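Local coordinates for protein SSD1 (Saccharomyces cerevisiae S288C, PDB 7AM1) that binds mRNA untranslated regions and represses translation as a pseudonuclease of the RNase II family, having kept the fold without the enzymatic activity, at residues L716-T728 and L831-L845. Sequence-based numbering, arbitrary orientation.
Sequences LLLCKTINDMGNT and LISDPLSKELSDLHL
Asp724 meets Ser833 where the C-terminal end of helix 689-725 receives the N-cap of helix 834-842, and the pair illustrates how a carboxylate on one helix can fix the start of another. The two helix segments run roughly antiparallel, at 147°, in the RNase II-like fold of Ssd1. Asp724 holds CG anti to its own nitrogen (chi1 178°), which carries the carboxylate across to the N-terminal end of helix 834-842. Followed outward, its CB rests 3.6 Å from Leu836 CD2; CG passes the same methyl; then the two oxygens divide the work. OD1 accepts from Ser833 N at 2.6 Å in a nearly straight bond (176°), while OD2 accepts a hydrogen bond from Ser833 OG at 2.5 Å. Both use syn lone pairs, a two-pronged grip that limits rotation of the carboxylate. Ser833 OG in turn accepts a weak capping bond from Leu836 N, so Asp724 acts as a second shell to the cap. Replacing this aspartate by an alanine would take away both oxygens, and Ser833 N and OG would probably lose their acceptors, letting the capping hydroxyl turn. One turn back along helix 689-725, Lys720 bends over Leu836, its CE 3.6 Å from Leu836 CD1, to form a salt bridge with Glu839. A further turn toward the N-terminus, Leu717 lies alongside Leu840, its CD2 4.0 Å from Leu840 CD2. Beyond Asp724, Met725 packs on Leu831, which also touches Ile820 of helix 814-827. Within helix 689-725, Thr721 OG1 turns back to Leu717 O at 2.9 Å, reaching that carbonyl from the face opposite Thr721 N.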
loop_
_atom_site.group_PDB
_atom_site.type_symbol
_atom_site.label_atom_id
_atom_site.label_comp_id
_atom_site.label_asym_id
_atom_site.label_seq_id
_atom_site.Cartn_x
_atom_site.Cartn_y
_atom_site.Cartn_z
ATOM N N LEU A 716 4.989 11.637 -1.852
ATOM C CA LEU A 716 5.287 13.053 -1.685
ATOM C C LEU A 716 6.782 13.310 -1.824
ATOM O O LEU A 716 7.204 14.180 -2.594
ATOM C CB LEU A 716 4.764 13.511 -0.324
ATOM C CG LEU A 716 4.942 14.960 0.109
ATOM C CD1 LEU A 716 4.152 15.884 -0.820
ATOM C CD2 LEU A 716 4.497 15.125 1.558
ATOM N N LEU A 717 7.601 12.555 -1.089
ATOM C CA LEU A 717 9.043 12.760 -1.141
ATOM C C LEU A 717 9.622 12.361 -2.489
ATOM O O LEU A 717 10.590 12.975 -2.951
ATOM C CB LEU A 717 9.716 11.972 -0.023
ATOM C CG LEU A 717 11.219 12.162 0.159
ATOM C CD1 LEU A 717 11.575 13.634 0.276
ATOM C CD2 LEU A 717 11.694 11.383 1.384
ATOM N N LEU A 718 9.042 11.346 -3.135
ATOM C CA LEU A 718 9.514 10.936 -4.453
ATOM C C LEU A 718 9.257 12.019 -5.494
ATOM O O LEU A 718 10.103 12.270 -6.361
ATOM C CB LEU A 718 8.835 9.631 -4.867
ATOM C CG LEU A 718 9.223 9.123 -6.255
ATOM C CD1 LEU A 718 10.718 8.876 -6.340
ATOM C CD2 LEU A 718 8.445 7.865 -6.594
ATOM N N CYS A 719 8.091 12.663 -5.433
ATOM C CA CYS A 719 7.797 13.745 -6.365
ATOM C C CYS A 719 8.773 14.898 -6.180
ATOM O O CYS A 719 9.254 15.481 -7.158
ATOM C CB CYS A 719 6.360 14.222 -6.174
ATOM S SG CYS A 719 5.128 13.091 -6.815
ATOM N N LYS A 720 9.070 15.246 -4.929
ATOM C CA LYS A 720 10.071 16.269 -4.650
ATOM C C LYS A 720 11.436 15.877 -5.202
ATOM O O LYS A 720 12.169 16.725 -5.729
ATOM C CB LYS A 720 10.136 16.493 -3.143
ATOM C CG LYS A 720 11.157 17.502 -2.678
ATOM C CD LYS A 720 10.969 17.745 -1.187
ATOM C CE LYS A 720 12.275 18.046 -0.477
ATOM N NZ LYS A 720 12.339 17.340 0.835
ATOM N N THR A 721 11.792 14.594 -5.086
ATOM C CA THR A 721 13.082 14.116 -5.573
ATOM C C THR A 721 13.125 14.132 -7.097
ATOM O O THR A 721 14.123 14.555 -7.696
ATOM C CB THR A 721 13.343 12.703 -5.040
ATOM O OG1 THR A 721 13.403 12.717 -3.605
ATOM C CG2 THR A 721 14.643 12.165 -5.575
ATOM N N ILE A 722 12.042 13.697 -7.738
ATOM C CA ILE A 722 11.981 13.721 -9.194
ATOM C C ILE A 722 12.160 15.144 -9.710
ATOM O O ILE A 722 12.827 15.374 -10.727
ATOM C CB ILE A 722 10.656 13.102 -9.676
ATOM C CG1 ILE A 722 10.700 11.581 -9.525
ATOM C CG2 ILE A 722 10.380 13.503 -11.115
ATOM C CD1 ILE A 722 9.346 10.902 -9.639
ATOM N N ASN A 723 11.558 16.121 -9.034
ATOM C CA ASN A 723 11.652 17.498 -9.508
ATOM C C ASN A 723 13.004 18.121 -9.188
ATOM O O ASN A 723 13.467 19.008 -9.915
ATOM C CB ASN A 723 10.535 18.346 -8.906
ATOM C CG ASN A 723 9.193 18.084 -9.561
ATOM O OD1 ASN A 723 9.118 17.489 -10.637
ATOM N ND2 ASN A 723 8.127 18.547 -8.924
ATOM N N ASP A 724 13.636 17.693 -8.096
ATOM C CA ASP A 724 14.973 18.177 -7.776
ATOM C C ASP A 724 16.000 17.599 -8.739
ATOM O O ASP A 724 16.941 18.292 -9.139
ATOM C CB ASP A 724 15.306 17.821 -6.327
ATOM C CG ASP A 724 16.702 18.254 -5.913
ATOM O OD1 ASP A 724 17.687 17.720 -6.468
ATOM O OD2 ASP A 724 16.813 19.112 -5.011
ATOM N N MET A 725 15.823 16.335 -9.138
ATOM C CA MET A 725 16.707 15.740 -10.131
ATOM C C MET A 725 16.600 16.451 -11.473
ATOM O O MET A 725 17.581 16.502 -12.224
ATOM C CB MET A 725 16.378 14.256 -10.293
ATOM C CG MET A 725 16.765 13.403 -9.089
ATOM S SD MET A 725 16.084 11.732 -9.156
ATOM C CE MET A 725 16.958 11.008 -10.541
ATOM N N GLY A 726 15.428 16.997 -11.794
ATOM C CA GLY A 726 15.274 17.784 -13.003
ATOM C C GLY A 726 15.081 19.261 -12.726
ATOM O O GLY A 726 14.316 19.935 -13.423
ATOM N N ASN A 727 15.792 19.781 -11.721
ATOM C CA ASN A 727 15.579 21.157 -11.279
ATOM C C ASN A 727 15.784 22.169 -12.404
ATOM O O ASN A 727 15.104 23.202 -12.433
ATOM C CB ASN A 727 16.489 21.478 -10.089
ATOM C CG ASN A 727 17.951 21.183 -10.367
ATOM O OD1 ASN A 727 18.413 21.276 -11.504
ATOM N ND2 ASN A 727 18.689 20.822 -9.320
ATOM N N THR A 728 16.705 21.904 -13.335
ATOM C CA THR A 728 16.969 22.842 -14.424
ATOM C C THR A 728 16.180 22.529 -15.688
ATOM O O THR A 728 15.987 23.419 -16.523
ATOM C CB THR A 728 18.461 22.866 -14.778
ATOM O OG1 THR A 728 18.876 21.577 -15.255
ATOM C CG2 THR A 728 19.297 23.250 -13.564
ATOM N N LEU A 831 22.534 14.010 -10.210
ATOM C CA LEU A 831 21.544 14.971 -10.682
ATOM C C LEU A 831 20.889 15.709 -9.522
ATOM O O LEU A 831 20.420 16.840 -9.692
ATOM C CB LEU A 831 20.457 14.265 -11.492
ATOM C CG LEU A 831 20.772 13.774 -12.902
ATOM C CD1 LEU A 831 19.773 12.690 -13.292
ATOM C CD2 LEU A 831 20.731 14.921 -13.899
ATOM N N ILE A 832 20.859 15.085 -8.348
ATOM C CA ILE A 832 20.141 15.607 -7.193
ATOM C C ILE A 832 20.947 16.708 -6.525
ATOM O O ILE A 832 22.178 16.624 -6.408
ATOM C CB ILE A 832 19.845 14.463 -6.207
ATOM C CG1 ILE A 832 18.927 14.936 -5.084
ATOM C CG2 ILE A 832 21.146 13.913 -5.624
ATOM C CD1 ILE A 832 18.607 13.843 -4.081
ATOM N N SER A 833 20.247 17.741 -6.058
ATOM C CA SER A 833 20.904 18.842 -5.375
ATOM C C SER A 833 21.547 18.355 -4.080
ATOM O O SER A 833 21.185 17.314 -3.521
ATOM C CB SER A 833 19.908 19.960 -5.069
ATOM O OG SER A 833 19.081 19.623 -3.970
ATOM N N ASP A 834 22.497 19.143 -3.588
ATOM C CA ASP A 834 23.243 18.789 -2.388
ATOM C C ASP A 834 22.361 18.898 -1.150
ATOM O O ASP A 834 22.464 18.056 -0.248
ATOM C CB ASP A 834 24.481 19.680 -2.244
ATOM C CG ASP A 834 25.603 19.282 -3.190
ATOM O OD1 ASP A 834 25.883 18.073 -3.311
ATOM O OD2 ASP A 834 26.211 20.181 -3.806
ATOM N N PRO A 835 21.497 19.914 -1.051
ATOM C CA PRO A 835 20.576 19.961 0.102
ATOM C C PRO A 835 19.682 18.737 0.214
ATOM O O PRO A 835 19.541 18.171 1.307
ATOM C CB PRO A 835 19.770 21.243 -0.151
ATOM C CG PRO A 835 20.678 22.100 -0.972
ATOM C CD PRO A 835 21.444 21.152 -1.852
ATOM N N LEU A 836 19.062 18.310 -0.889
ATOM C CA LEU A 836 18.198 17.135 -0.831
ATOM C C LEU A 836 19.015 15.865 -0.634
ATOM O O LEU A 836 18.578 14.940 0.060
ATOM C CB LEU A 836 17.354 17.031 -2.100
ATOM C CG LEU A 836 16.318 15.903 -2.080
ATOM C CD1 LEU A 836 15.311 16.128 -0.968
ATOM C CD2 LEU A 836 15.627 15.778 -3.432
ATOM N N SER A 837 20.201 15.797 -1.239
ATOM C CA SER A 837 21.050 14.629 -1.041
ATOM C C SER A 837 21.389 14.455 0.435
ATOM O O SER A 837 21.416 13.329 0.946
ATOM C CB SER A 837 22.317 14.760 -1.880
ATOM O OG SER A 837 22.997 13.523 -1.952
ATOM N N LYS A 838 21.640 15.562 1.137
ATOM C CA LYS A 838 21.844 15.495 2.580
ATOM C C LYS A 838 20.579 15.025 3.288
ATOM O O LYS A 838 20.642 14.193 4.202
ATOM C CB LYS A 838 22.281 16.865 3.103
ATOM C CG LYS A 838 22.538 16.926 4.606
ATOM C CD LYS A 838 23.656 15.984 5.025
ATOM N N GLU A 839 19.420 15.540 2.874
ATOM C CA GLU A 839 18.165 15.153 3.508
ATOM C C GLU A 839 17.932 13.654 3.382
ATOM O O GLU A 839 17.641 12.973 4.371
ATOM C CB GLU A 839 17.007 15.934 2.884
ATOM C CG GLU A 839 15.660 15.717 3.561
ATOM C CD GLU A 839 14.547 16.516 2.901
ATOM O OE1 GLU A 839 13.457 15.952 2.673
ATOM O OE2 GLU A 839 14.767 17.710 2.605
ATOM N N LEU A 840 18.059 13.121 2.165
ATOM C CA LEU A 840 17.836 11.695 1.954
ATOM C C LEU A 840 18.845 10.859 2.729
ATOM O O LEU A 840 18.501 9.803 3.272
ATOM C CB LEU A 840 17.908 11.375 0.463
ATOM C CG LEU A 840 16.890 12.110 -0.414
ATOM C CD1 LEU A 840 16.979 11.618 -1.848
ATOM C CD2 LEU A 840 15.480 11.933 0.127
ATOM N N SER A 841 20.101 11.310 2.779
ATOM C CA SER A 841 21.121 10.595 3.537
ATOM C C SER A 841 20.746 10.529 5.012
ATOM O O SER A 841 20.832 9.467 5.641
ATOM C CB SER A 841 22.478 11.272 3.341
ATOM O OG SER A 841 23.481 10.657 4.129
ATOM N N ASP A 842 20.320 11.660 5.581
ATOM C CA ASP A 842 19.893 11.677 6.976
ATOM C C ASP A 842 18.745 10.702 7.211
ATOM O O ASP A 842 18.708 10.004 8.230
ATOM C CB ASP A 842 19.480 13.092 7.380
ATOM C CG ASP A 842 20.641 14.068 7.366
ATOM O OD1 ASP A 842 21.797 13.634 7.561
ATOM O OD2 ASP A 842 20.393 15.273 7.153
ATOM N N LEU A 843 17.796 10.643 6.279
ATOM C CA LEU A 843 16.694 9.692 6.356
ATOM C C LEU A 843 17.096 8.286 5.926
ATOM O O LEU A 843 16.244 7.389 5.924
ATOM C CB LEU A 843 15.531 10.183 5.492
ATOM C CG LEU A 843 14.985 11.565 5.859
ATOM C CD1 LEU A 843 13.941 12.031 4.855
ATOM C CD2 LEU A 843 14.404 11.555 7.261
ATOM N N HIS A 844 18.360 8.074 5.558
ATOM C CA HIS A 844 18.835 6.766 5.108
ATOM C C HIS A 844 18.022 6.274 3.912
ATOM O O HIS A 844 17.600 5.117 3.848
ATOM C CB HIS A 844 18.816 5.748 6.251
ATOM C CG HIS A 844 19.707 6.118 7.396
ATOM N ND1 HIS A 844 19.290 6.918 8.438
ATOM C CD2 HIS A 844 21.000 5.809 7.655
ATOM C CE1 HIS A 844 20.284 7.080 9.292
ATOM N NE2 HIS A 844 21.334 6.417 8.841
ATOM N N LEU A 845 17.799 7.175 2.962
ATOM C CA LEU A 845 17.129 6.865 1.709
ATOM C C LEU A 845 18.140 6.900 0.569
ATOM O O LEU A 845 19.232 7.459 0.698
ATOM C CB LEU A 845 15.993 7.856 1.444
ATOM C CG LEU A 845 14.918 7.952 2.527
ATOM C CD1 LEU A 845 14.020 9.158 2.273
ATOM C CD2 LEU A 845 14.097 6.683 2.579
#